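Side-chain contacts in phospholipase A1 (Streptomyces albidoflavus, PDB 4HYQ), which hydrolyses the sn-1 ester bond of glycerophospholipids, giving a free fatty acid and a 2-acyl lysophospholipid: residues Gly19-Asp22 and Cys28-Thr31; Pro32-Ala37 and Ala222-Gly227; His196-Cys199 and Trp204-Ser207. All blocks are in the same frame, centred on the assembly; numbering follows the deposited sequence.

In the fold
Followed from the N terminus, the chain leaves strand 4-9 and the short helix 11-14 and enters a long loop, which contact 1 pinches together within thirteen residues. Contact 2 begins immediately afterwards: Pro32-Ala37 leads into helix 35-43, but its partner is helix 221-235, so this contact draws together nearly the whole chain. Contact 3 lies within that wide span, tightening the loop between helices 189-192 and 221-235. Contacts 1 and 2 touch where Ser20 meets Pro32 and Lys33, and Thr31 meets Ala37; contacts 2 and 3 touch where Trp204 packs on the glycines of Ala222-Gly227. Contact 2 thus touches both of the others, which do not touch each other.

Contact 1: residues Gly19-Asp22 and Cys28-Thr31; sequences GSYD and CRRT
Thr31 and Gly19 hold the two arms of this surface loop together where the packing is tight. The Thr31 hydroxyl donates to Gly19 O (OG1 to O 2.7 Å), coming in nearly in line with the carbonyl bond, and Thr31 OG1 is also bonded to Lys33 N. Having OG1 anti to the backbone N (chi1 159°) turns the hydroxyl to Gly19 while the methyl CG2 lies 3.8 Å from Tyr21 CD2. Next to Thr31, Arg30 O accepts an almost straight bond from Asp22 N at 2.8 Å, so a side-chain and a backbone link fasten the arms in succession.

Tyr21 lies between Gly19 and Arg29. Its ring is sandwiched: the carbonyl carbon of Gly19 sits over the centre of one face, and Arg29 CD rests on the other in a CH-pi contact, 4.0 Å from the ring centroid, with the guanidinium almost at right angles to the ring. The phenol OH receives Gly19 N and also bonds to Gly17 N, which should restrain the ring. The solvent side is looser. There Ser20 CB comes no closer than 3.9 Å to Thr31 OG1, and the Asp22 carboxylate leads away towards Gly24.

The whole loop runs from helix 11-14 to helix 35-43; backbone bonds between Thr31 and Ser14 hold it to the first, and the Cys28-Cys53 disulfide ties it to the chain just beyond strand 47-50.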
loop_
_atom_site.group_PDB
_atom_site.type_symbol
_atom_site.label_atom_id
_atom_site.label_comp_id
_atom_site.label_asym_id
_atom_site.label_seq_id
_atom_site.Cartn_x
_atom_site.Cartn_y
_atom_site.Cartn_z
ATOM N N GLY A 19 -2.946 -8.108 -12.003
ATOM C CA GLY A 19 -3.677 -8.480 -13.214
ATOM C C GLY A 19 -5.180 -8.700 -13.035
ATOM O O GLY A 19 -5.704 -8.614 -11.929
ATOM N N SER A 20 -5.870 -8.988 -14.137
ATOM C CA SER A 20 -7.321 -9.234 -14.132
ATOM C C SER A 20 -8.137 -8.088 -13.542
ATOM O O SER A 20 -9.067 -8.317 -12.758
ATOM C CB SER A 20 -7.653 -10.530 -13.372
ATOM O OG SER A 20 -7.097 -11.677 -14.005
ATOM N N TYR A 21 -7.812 -6.860 -13.926
ATOM C CA TYR A 21 -8.534 -5.706 -13.395
ATOM C C TYR A 21 -9.991 -5.713 -13.822
ATOM O O TYR A 21 -10.317 -6.108 -14.943
ATOM C CB TYR A 21 -7.859 -4.407 -13.844
ATOM C CG TYR A 21 -6.396 -4.408 -13.489
ATOM C CD1 TYR A 21 -5.418 -4.400 -14.478
ATOM C CD2 TYR A 21 -5.995 -4.597 -12.168
ATOM C CE1 TYR A 21 -4.067 -4.598 -14.167
ATOM C CE2 TYR A 21 -4.658 -4.797 -11.847
ATOM C CZ TYR A 21 -3.703 -4.806 -12.844
ATOM O OH TYR A 21 -2.401 -5.089 -12.523
ATOM N N ASP A 22 -10.893 -5.314 -12.930
ATOM C CA ASP A 22 -12.286 -5.279 -13.358
ATOM C C ASP A 22 -12.486 -3.990 -14.155
ATOM O O ASP A 22 -12.202 -2.893 -13.681
ATOM C CB ASP A 22 -13.246 -5.324 -12.172
ATOM C CG ASP A 22 -14.693 -5.487 -12.617
ATOM O OD1 ASP A 22 -15.251 -4.523 -13.172
ATOM O OD2 ASP A 22 -15.270 -6.585 -12.442
ATOM N N CYS A 28 -9.147 2.982 -11.476
ATOM C CA CYS A 28 -8.896 2.567 -10.091
ATOM C C CYS A 28 -8.221 1.216 -10.060
ATOM O O CYS A 28 -7.536 0.862 -9.097
ATOM C CB CYS A 28 -10.190 2.479 -9.296
ATOM S SG CYS A 28 -10.832 4.101 -8.801
ATOM N N ARG A 29 -8.446 0.442 -11.114
ATOM C CA ARG A 29 -7.867 -0.882 -11.243
ATOM C C ARG A 29 -7.942 -1.800 -10.018
ATOM O O ARG A 29 -6.922 -2.183 -9.424
ATOM C CB ARG A 29 -6.415 -0.781 -11.750
ATOM C CG ARG A 29 -6.326 -0.389 -13.242
ATOM C CD ARG A 29 -4.932 -0.701 -13.831
ATOM N NE ARG A 29 -4.904 -0.520 -15.281
ATOM C CZ ARG A 29 -4.872 0.660 -15.899
ATOM N NH1 ARG A 29 -4.849 1.792 -15.204
ATOM N NH2 ARG A 29 -4.909 0.713 -17.227
ATOM N N ARG A 30 -9.169 -2.142 -9.643
ATOM C CA ARG A 30 -9.398 -3.104 -8.576
ATOM C C ARG A 30 -9.465 -4.448 -9.291
ATOM O O ARG A 30 -9.901 -4.512 -10.443
ATOM C CB ARG A 30 -10.727 -2.839 -7.864
ATOM C CG ARG A 30 -10.674 -1.621 -6.967
ATOM C CD ARG A 30 -11.993 -1.452 -6.223
ATOM N NE ARG A 30 -13.082 -1.024 -7.093
ATOM C CZ ARG A 30 -13.357 0.246 -7.376
ATOM N NH1 ARG A 30 -12.624 1.241 -6.863
ATOM N NH2 ARG A 30 -14.380 0.523 -8.167
ATOM N N THR A 31 -9.034 -5.510 -8.613
ATOM C CA THR A 31 -9.042 -6.850 -9.186
ATOM C C THR A 31 -9.385 -7.898 -8.138
ATOM O O THR A 31 -9.117 -7.705 -6.943
ATOM C CB THR A 31 -7.661 -7.216 -9.823
ATOM O OG1 THR A 31 -7.540 -8.646 -9.914
ATOM C CG2 THR A 31 -6.499 -6.678 -8.979
#

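Contact 2: residues Pro32-Ala37 and Ala222-Gly227; sequences PKAYPA and AGQSGG
Gln224 OE1 accepts the backbone N-H of Tyr35 at an N-to-OE1 distance of 2.8 Å, the one hydrogen bond between these segments. The N-H points reasonably well at the oxygen (153°), yet the donor stands above the carbonyl plane. Beside this bond the same oxygen lies at the edge of the Tyr35 ring, 3.2 Å from CD2. The amide is turned almost into the plane of the ring, the two being 7° apart. Tyr35 adopts a chi1 of 76°, with CG between the backbone N and the carbonyl carbon, and this brings the CD2 edge round to the oxygen that its own N-H holds.

The glutamine chain is bent at chi2, which brings OE1 to Tyr35 N; Gln224 CB itself lies 3.4 Å from Lys33 O. At the other end of the amide, NE2 bonds to Tyr12 O. The phenol of Tyr35 reaches Ser13 OG, and its ring lies nearly parallel to that of Tyr228. From Gln224 to Gly227 the helix has a wider pi-type turn; a beta carbon on Gly226 would collide with Ala222 O, and one on Gly227 with Gly223 O.

Ala34 is the N-cap of helix 35-43, so the Tyr35 N-H belongs to the first turn, where no preceding helical carbonyl is available to it. One buried amide therefore serves as both acceptor and donor: it satisfies a helix start through oxygen and, through nitrogen, the backbone just after the Gly-Asp-Ser sequence of GDSL lipases.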
loop_
_atom_site.group_PDB
_atom_site.type_symbol
_atom_site.label_atom_id
_atom_site.label_comp_id
_atom_site.label_asym_id
_atom_site.label_seq_id
_atom_site.Cartn_x
_atom_site.Cartn_y
_atom_site.Cartn_z
ATOM N N PRO A 32 -10.017 -9.008 -8.562
ATOM C CA PRO A 32 -10.379 -10.081 -7.629
ATOM C C PRO A 32 -9.149 -10.805 -7.106
ATOM O O PRO A 32 -9.248 -11.644 -6.203
ATOM C CB PRO A 32 -11.283 -10.986 -8.468
ATOM C CG PRO A 32 -10.771 -10.780 -9.861
ATOM C CD PRO A 32 -10.556 -9.286 -9.909
ATOM N N LYS A 33 -7.983 -10.475 -7.665
ATOM C CA LYS A 33 -6.733 -11.068 -7.232
ATOM C C LYS A 33 -6.080 -10.259 -6.108
ATOM O O LYS A 33 -5.054 -10.668 -5.567
ATOM C CB LYS A 33 -5.765 -11.207 -8.423
ATOM C CG LYS A 33 -6.320 -12.133 -9.511
ATOM C CD LYS A 33 -5.240 -12.564 -10.492
ATOM C CE LYS A 33 -5.692 -13.769 -11.281
ATOM N NZ LYS A 33 -4.542 -14.347 -12.041
ATOM N N ALA A 34 -6.684 -9.124 -5.759
ATOM C CA ALA A 34 -6.168 -8.264 -4.687
ATOM C C ALA A 34 -6.556 -8.889 -3.340
ATOM O O ALA A 34 -7.592 -9.545 -3.246
ATOM C CB ALA A 34 -6.771 -6.872 -4.795
ATOM N N TYR A 35 -5.758 -8.656 -2.297
ATOM C CA TYR A 35 -6.055 -9.254 -0.995
ATOM C C TYR A 35 -7.466 -9.016 -0.425
ATOM O O TYR A 35 -8.021 -9.918 0.200
ATOM C CB TYR A 35 -4.955 -8.872 0.042
ATOM C CG TYR A 35 -5.020 -7.471 0.593
ATOM C CD1 TYR A 35 -5.889 -7.151 1.647
ATOM C CD2 TYR A 35 -4.241 -6.450 0.044
ATOM C CE1 TYR A 35 -5.983 -5.856 2.134
ATOM C CE2 TYR A 35 -4.330 -5.139 0.526
ATOM C CZ TYR A 35 -5.208 -4.855 1.569
ATOM O OH TYR A 35 -5.344 -3.570 2.013
ATOM N N PRO A 36 -8.083 -7.831 -0.636
ATOM C CA PRO A 36 -9.433 -7.676 -0.063
ATOM C C PRO A 36 -10.439 -8.634 -0.695
ATOM O O PRO A 36 -11.294 -9.212 -0.009
ATOM C CB PRO A 36 -9.795 -6.224 -0.374
ATOM C CG PRO A 36 -8.453 -5.545 -0.517
ATOM C CD PRO A 36 -7.645 -6.575 -1.273
ATOM N N ALA A 37 -10.334 -8.805 -2.008
ATOM C CA ALA A 37 -11.245 -9.689 -2.719
ATOM C C ALA A 37 -10.965 -11.134 -2.340
ATOM O O ALA A 37 -11.908 -11.927 -2.181
ATOM C CB ALA A 37 -11.102 -9.500 -4.226
ATOM N N ALA A 222 1.251 -13.204 -6.841
ATOM C CA ALA A 222 1.821 -14.015 -5.760
ATOM C C ALA A 222 2.034 -13.155 -4.520
ATOM O O ALA A 222 1.849 -13.623 -3.396
ATOM C CB ALA A 222 3.149 -14.639 -6.197
ATOM N N GLY A 223 2.424 -11.900 -4.726
ATOM C CA GLY A 223 2.641 -10.998 -3.607
ATOM C C GLY A 223 1.334 -10.715 -2.887
ATOM O O GLY A 223 1.305 -10.580 -1.662
ATOM N N GLN A 224 0.248 -10.603 -3.645
ATOM C CA GLN A 224 -1.056 -10.349 -3.038
ATOM C C GLN A 224 -1.570 -11.546 -2.251
ATOM O O GLN A 224 -2.076 -11.389 -1.148
ATOM C CB GLN A 224 -2.107 -9.993 -4.096
ATOM C CG GLN A 224 -1.997 -8.594 -4.651
ATOM C CD GLN A 224 -2.390 -7.523 -3.647
ATOM O OE1 GLN A 224 -3.148 -7.777 -2.706
ATOM N NE2 GLN A 224 -1.899 -6.310 -3.863
ATOM N N SER A 225 -1.445 -12.742 -2.814
ATOM C CA SER A 225 -1.962 -13.926 -2.134
ATOM C C SER A 225 -1.029 -14.517 -1.082
ATOM O O SER A 225 -1.494 -15.128 -0.105
ATOM C CB SER A 225 -2.313 -15.009 -3.160
ATOM O OG SER A 225 -1.145 -15.479 -3.802
ATOM N N GLY A 226 0.273 -14.333 -1.275
ATOM C CA GLY A 226 1.247 -14.891 -0.348
ATOM C C GLY A 226 1.780 -13.918 0.678
ATOM O O GLY A 226 2.284 -14.329 1.738
ATOM N N GLY A 227 1.676 -12.626 0.372
ATOM C CA GLY A 227 2.168 -11.606 1.279
ATOM C C GLY A 227 1.066 -10.793 1.934
ATOM O O GLY A 227 0.907 -10.826 3.151
#

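Contact 3: residues His196-Cys199 and Trp204-Ser207; sequences HEIC and WLHS
His196 and Trp204 are joined through their backbones by a nearly straight bond, Trp204 N to His196 O at 2.8 Å. After the short connection the two irregular segments run side by side in the same direction, Ile198 coming alongside Leu205.

The side chains of the first pair make a full face-to-face stack. The imidazole lies over the six-membered ring of the indole, centroids 3.6 Å apart and planes at 1°, and His196 CB adds a CH-pi contact over the five-membered ring. Both residues carry CG anti to the carbonyl carbon (chi1 -64° and -80°), which sends the two rings off on the same side of the backbone. A bond from His196 ND1 to Asp202 O, in the connection, fixes the rotation of the imidazole. Glycines of helix 221-235 press on the other face of the indole, with Gly227 CA 3.6 Å from Trp204 CZ3, and Phe193 meets the indole edge-to-face. A serine in place of Trp204 would probably leave the imidazole without its stacking partner and open a gap against those glycines.

Further along the packing is aliphatic. Ile198 CG1 touches Leu205 CB at 4.0 Å, the side chains crossing at about a right angle, while Ile198 CD1 extends to 3.6 Å from His206 O. The Cys199-Cys152 disulfide secures one arm; the bond from His206 NE2 to Gly17 O secures the other. This loop, closed by an aromatic stack, leads into the segment before the last helix, where SGNH hydrolases characteristically carry their catalytic histidine.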
loop_
_atom_site.group_PDB
_atom_site.type_symbol
_atom_site.label_atom_id
_atom_site.label_comp_id
_atom_site.label_asym_id
_atom_site.label_seq_id
_atom_site.Cartn_x
_atom_site.Cartn_y
_atom_site.Cartn_z
ATOM N N HIS A 196 11.587 -11.351 -0.767
ATOM C CA HIS A 196 10.738 -11.325 -1.957
ATOM C C HIS A 196 10.711 -9.941 -2.607
ATOM O O HIS A 196 9.762 -9.596 -3.301
ATOM C CB HIS A 196 9.305 -11.734 -1.589
ATOM C CG HIS A 196 9.191 -13.141 -1.092
ATOM N ND1 HIS A 196 9.383 -14.239 -1.909
ATOM C CD2 HIS A 196 8.917 -13.632 0.138
ATOM C CE1 HIS A 196 9.230 -15.342 -1.201
ATOM N NE2 HIS A 196 8.946 -15.003 0.046
ATOM N N GLU A 197 11.750 -9.152 -2.357
ATOM C CA GLU A 197 11.866 -7.822 -2.934
ATOM C C GLU A 197 12.499 -7.933 -4.322
ATOM O O GLU A 197 12.847 -9.025 -4.767
ATOM C CB GLU A 197 12.740 -6.935 -2.042
ATOM C CG GLU A 197 12.246 -6.806 -0.622
ATOM C CD GLU A 197 12.916 -7.784 0.329
ATOM O OE1 GLU A 197 13.351 -8.869 -0.120
ATOM O OE2 GLU A 197 12.993 -7.467 1.532
ATOM N N ILE A 198 12.624 -6.808 -5.017
ATOM C CA ILE A 198 13.256 -6.813 -6.337
ATOM C C ILE A 198 14.729 -7.131 -6.090
ATOM O O ILE A 198 15.328 -6.609 -5.152
ATOM C CB ILE A 198 13.121 -5.437 -7.015
ATOM C CG1 ILE A 198 11.649 -5.151 -7.278
ATOM C CG2 ILE A 198 13.928 -5.396 -8.327
ATOM C CD1 ILE A 198 11.351 -3.686 -7.548
ATOM N N CYS A 199 15.286 -8.000 -6.927
ATOM C CA CYS A 199 16.678 -8.441 -6.835
ATOM C C CYS A 199 16.853 -9.564 -5.822
ATOM O O CYS A 199 17.971 -10.027 -5.596
ATOM C CB CYS A 199 17.609 -7.280 -6.464
ATOM S SG CYS A 199 17.613 -5.884 -7.639
ATOM N N TRP A 204 8.281 -10.726 -5.329
ATOM C CA TRP A 204 6.827 -10.668 -5.316
ATOM C C TRP A 204 6.459 -9.254 -5.778
ATOM O O TRP A 204 5.324 -8.805 -5.591
ATOM C CB TRP A 204 6.275 -10.872 -3.905
ATOM C CG TRP A 204 6.204 -12.292 -3.451
ATOM C CD1 TRP A 204 6.386 -13.414 -4.209
ATOM C CD2 TRP A 204 5.892 -12.746 -2.129
ATOM N NE1 TRP A 204 6.205 -14.541 -3.437
ATOM C CE2 TRP A 204 5.903 -14.157 -2.158
ATOM C CE3 TRP A 204 5.603 -12.096 -0.923
ATOM C CZ2 TRP A 204 5.634 -14.929 -1.025
ATOM C CZ3 TRP A 204 5.336 -12.868 0.206
ATOM C CH2 TRP A 204 5.355 -14.270 0.141
ATOM N N LEU A 205 7.430 -8.550 -6.356
ATOM C CA LEU A 205 7.197 -7.194 -6.846
ATOM C C LEU A 205 7.615 -7.040 -8.299
ATOM O O LEU A 205 8.575 -7.672 -8.748
ATOM C CB LEU A 205 7.996 -6.174 -6.022
ATOM C CG LEU A 205 7.667 -6.045 -4.539
ATOM C CD1 LEU A 205 8.710 -5.149 -3.876
ATOM C CD2 LEU A 205 6.266 -5.454 -4.375
ATOM N N HIS A 206 6.905 -6.183 -9.027
ATOM C CA HIS A 206 7.254 -5.922 -10.417
ATOM C C HIS A 206 8.417 -4.951 -10.441
ATOM O O HIS A 206 8.481 -4.035 -9.631
ATOM C CB HIS A 206 6.099 -5.271 -11.166
ATOM C CG HIS A 206 4.949 -6.189 -11.422
ATOM N ND1 HIS A 206 4.939 -7.103 -12.454
ATOM C CD2 HIS A 206 3.773 -6.342 -10.771
ATOM C CE1 HIS A 206 3.801 -7.777 -12.432
ATOM N NE2 HIS A 206 3.078 -7.334 -11.420
ATOM N N SER A 207 9.331 -5.157 -11.383
ATOM C CA SER A 207 10.465 -4.255 -11.542
ATOM C C SER A 207 9.950 -3.094 -12.392
ATOM O O SER A 207 8.780 -3.082 -12.786
ATOM C CB SER A 207 11.596 -4.968 -12.280
ATOM O OG SER A 207 11.110 -5.514 -13.496
#